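Local coordinates for serine-rich Repeat Adhesion Glycoprotein (Srr1) (Streptococcus agalactiae, PDB 4MBO) that probably binds fibrinogen at the streptococcal surface through its adhesin region, as a serine-rich repeat glycoprotein, at residues L68-I73 with L77-I82. Residues are numbered along the deposited sequence; the frame is centred on the assembly and turned at random.
Sequences LDTQGI and LKVQDI
The side chains of Q71 and L77 run alongside each other in the same general direction and touch where NE2 of Q71 meets the methyl CD2 of L77 at 3.7 Å. Q71 gets there with CG anti to its carbonyl carbon (chi1 -65°) and the chain extended beyond it. Both ends of the amide are held: NE2 bonds to the carbonyl of I76, just before segment 77-82, and OE1 takes a bond from R129, so its rotation is fixed while the leucine methyl lies off the amide plane, oblique to NE2. L77 also leans on P97.

Deeper in, T70 and V79 meet methyl to methyl, CG2 of T70 against CG1 of V79 at 4.2 Å, a loose touch; both also rest on I102 of strand 101-106. The hydroxyl of T70 works through water: OG1 donates to a water 2.7 Å away, which in turn donates to the carbonyl O of K78 at 2.9 Å. No direct hydrogen bond joins the two segments.

Next to Q71, the D69 carboxylate takes up the backbone of the turn. Its OD1 accepts from G72 N at 3.0 Å, on the syn side and tilted a little out of the plane. Q71 N reaches the same OD1 at 2.8 Å from above the carboxylate plane, on the same face. The other oxygen, OD2, forms a salt bridge with R129, the arginine that also holds Q71.

The contact follows an Asx turn in which the short strand 68-69 ends, on the surface of the bacterial Ig-like domain, where the connection to strand 82-83 passes from one β-sheet to the other.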
ATOM      1  N   LEU A  68      -2.652  -9.592  -6.979  0.70 14.47           N
ATOM      2  CA  LEU A  68      -1.303  -9.149  -7.299  0.70 15.18           C
ATOM      3  C   LEU A  68      -1.357  -7.874  -8.130  0.70 15.32           C
ATOM      4  O   LEU A  68      -2.175  -7.795  -9.054  0.70 16.35           O
ATOM      5  CB  LEU A  68      -0.642 -10.296  -8.078  0.70 17.05           C
ATOM      6  CG  LEU A  68       0.851 -10.332  -8.293  0.70 17.75           C
ATOM      7  CD1 LEU A  68       1.583 -10.467  -6.986  0.70 16.93           C
ATOM      8  CD2 LEU A  68       1.217 -11.493  -9.225  0.70 16.74           C
ATOM      9  N   ASP A  69      -0.539  -6.858  -7.789  1.00 14.15           N
ATOM     10  CA  ASP A  69      -0.497  -5.579  -8.510  1.00 14.06           C
ATOM     11  C   ASP A  69       0.958  -5.167  -8.751  1.00 14.21           C
ATOM     12  O   ASP A  69       1.875  -5.806  -8.257  1.00 14.85           O
ATOM     13  CB  ASP A  69      -1.330  -4.487  -7.827  1.00 15.35           C
ATOM     14  CG  ASP A  69      -0.760  -4.006  -6.521  1.00 17.62           C
ATOM     15  OD1 ASP A  69       0.439  -3.691  -6.490  1.00 17.57           O
ATOM     16  OD2 ASP A  69      -1.551  -3.863  -5.532  1.00 17.51           O
ATOM     17  N   THR A  70       1.145  -4.153  -9.589  1.00 14.75           N
ATOM     18  CA  THR A  70       2.449  -3.613  -9.934  1.00 14.45           C
ATOM     19  C   THR A  70       2.803  -2.345  -9.160  1.00 15.26           C
ATOM     20  O   THR A  70       3.773  -1.646  -9.487  1.00 15.86           O
ATOM     21  CB  THR A  70       2.453  -3.220 -11.431  1.00 15.13           C
ATOM     22  OG1 THR A  70       1.389  -2.272 -11.657  1.00 16.67           O
ATOM     23  CG2 THR A  70       2.259  -4.452 -12.283  1.00 16.01           C
ATOM     24  N   GLN A  71       2.017  -2.081  -8.115  1.00 16.01           N
ATOM     25  CA  GLN A  71       2.065  -0.807  -7.383  1.00 16.19           C
ATOM     26  C   GLN A  71       2.567  -0.755  -5.927  1.00 15.94           C
ATOM     27  O   GLN A  71       3.290   0.188  -5.551  1.00 16.97           O
ATOM     28  CB  GLN A  71       0.653  -0.227  -7.386  1.00 18.56           C
ATOM     29  CG  GLN A  71       0.158   0.137  -8.769  1.00 20.66           C
ATOM     30  CD  GLN A  71      -1.266   0.617  -8.738  1.00 23.46           C
ATOM     31  OE1 GLN A  71      -2.088   0.054  -8.018  1.00 24.70           O
ATOM     32  NE2 GLN A  71      -1.585   1.630  -9.559  1.00 25.42           N
ATOM     33  N   GLY A  72       2.131  -1.677  -5.098  1.00 15.72           N
ATOM     34  CA  GLY A  72       2.409  -1.623  -3.670  1.00 16.04           C
ATOM     35  C   GLY A  72       1.576  -0.481  -3.101  1.00 16.67           C
ATOM     36  O   GLY A  72       0.327  -0.522  -3.172  1.00 16.91           O
ATOM     37  N   ILE A  73       2.256   0.569  -2.600  1.00 16.59           N
ATOM     38  CA  ILE A  73       1.542   1.756  -2.071  1.00 16.70           C
ATOM     39  C   ILE A  73       1.424   2.885  -3.106  1.00 17.57           C
ATOM     40  O   ILE A  73       0.869   3.920  -2.834  1.00 17.85           O
ATOM     41  CB  ILE A  73       2.131   2.310  -0.758  1.00 17.73           C
ATOM     42  CG1 ILE A  73       3.563   2.877  -0.944  1.00 19.25           C
ATOM     43  CG2 ILE A  73       2.111   1.227   0.307  1.00 17.24           C
ATOM     44  CD1 ILE A  73       4.065   3.618   0.265  1.00 20.10           C
ATOM     45  N   LEU A  77       0.156   3.885 -13.024  1.00 23.49           N
ATOM     46  CA  LEU A  77      -0.395   2.791 -13.857  1.00 23.31           C
ATOM     47  C   LEU A  77       0.617   2.297 -14.890  1.00 22.95           C
ATOM     48  O   LEU A  77       0.616   1.111 -15.245  1.00 22.47           O
ATOM     49  CB  LEU A  77      -1.654   3.248 -14.566  1.00 25.55           C
ATOM     50  CG  LEU A  77      -2.819   3.593 -13.647  1.00 27.63           C
ATOM     51  CD1 LEU A  77      -3.954   4.144 -14.499  1.00 30.88           C
ATOM     52  CD2 LEU A  77      -3.244   2.413 -12.819  1.00 27.09           C
ATOM     53  N   LYS A  78       1.471   3.186 -15.368  0.60 23.20           N
ATOM     54  CA  LYS A  78       2.482   2.811 -16.329  0.60 23.77           C
ATOM     55  C   LYS A  78       3.399   1.774 -15.700  0.60 22.93           C
ATOM     56  O   LYS A  78       3.491   1.665 -14.473  0.60 21.84           O
ATOM     57  CB  LYS A  78       3.305   4.044 -16.716  0.60 26.98           C
ATOM     58  CG  LYS A  78       2.433   5.181 -17.224  0.60 29.28           C
ATOM     59  CD  LYS A  78       2.173   5.115 -18.711  0.60 32.61           C
ATOM     60  CE  LYS A  78       3.209   5.932 -19.470  0.60 35.13           C
ATOM     61  NZ  LYS A  78       3.064   7.387 -19.195  0.60 38.49           N
ATOM     62  N   VAL A  79       3.983   0.947 -16.550  1.00 21.51           N
ATOM     63  CA  VAL A  79       5.054   0.043 -16.127  1.00 22.34           C
ATOM     64  C   VAL A  79       6.272   0.466 -16.966  1.00 23.73           C
ATOM     65  O   VAL A  79       6.176   1.345 -17.799  1.00 24.38           O
ATOM     66  CB  VAL A  79       4.709  -1.447 -16.281  1.00 21.19           C
ATOM     67  CG1 VAL A  79       3.585  -1.826 -15.322  1.00 23.07           C
ATOM     68  CG2 VAL A  79       4.371  -1.795 -17.714  1.00 21.05           C
ATOM     69  N   GLN A  80       7.436  -0.139 -16.759  1.00 25.59           N
ATOM     70  CA  GLN A  80       8.583   0.283 -17.552  1.00 27.56           C
ATOM     71  C   GLN A  80       8.478  -0.127 -19.006  1.00 26.06           C
ATOM     72  O   GLN A  80       7.880  -1.162 -19.345  1.00 25.43           O
ATOM     73  CB  GLN A  80       9.907  -0.234 -16.956  1.00 30.89           C
ATOM     74  CG  GLN A  80      10.141   0.208 -15.510  1.00 36.22           C
ATOM     75  CD  GLN A  80      10.180   1.724 -15.334  1.00 39.01           C
ATOM     76  OE1 GLN A  80       9.411   2.291 -14.548  1.00 42.20           O
ATOM     77  NE2 GLN A  80      11.037   2.392 -16.097  1.00 39.68           N
ATOM     78  N   ASP A  81       9.027   0.725 -19.850  1.00 26.46           N
ATOM     79  CA  ASP A  81       9.082   0.479 -21.259  1.00 25.95           C
ATOM     80  C   ASP A  81       9.937  -0.763 -21.524  1.00 25.69           C
ATOM     81  O   ASP A  81      10.833  -1.128 -20.729  1.00 25.84           O
ATOM     82  CB  ASP A  81       9.762   1.653 -21.996  1.00 28.83           C
ATOM     83  CG  ASP A  81       9.020   2.982 -21.842  1.00 32.94           C
ATOM     84  OD1 ASP A  81       7.773   2.985 -21.655  1.00 31.80           O
ATOM     85  OD2 ASP A  81       9.709   4.032 -21.956  1.00 34.35           O
ATOM     86  N   ILE A  82       9.678  -1.378 -22.659  1.00 23.58           N
ATOM     87  CA  ILE A  82      10.503  -2.468 -23.147  1.00 23.22           C
ATOM     88  C   ILE A  82      11.398  -1.878 -24.233  1.00 23.42           C
ATOM     89  O   ILE A  82      10.900  -1.304 -25.195  1.00 22.79           O
ATOM     90  CB  ILE A  82       9.665  -3.601 -23.701  1.00 22.33           C
ATOM     91  CG1 ILE A  82       8.727  -4.151 -22.626  1.00 21.32           C
ATOM     92  CG2 ILE A  82      10.575  -4.718 -24.201  1.00 22.97           C
ATOM     93  CD1 ILE A  82       7.925  -5.354 -23.074  1.00 21.62           C
TER
HETATM   94  O   HOH W   1       2.181   0.261 -12.335  1.00 22.60           O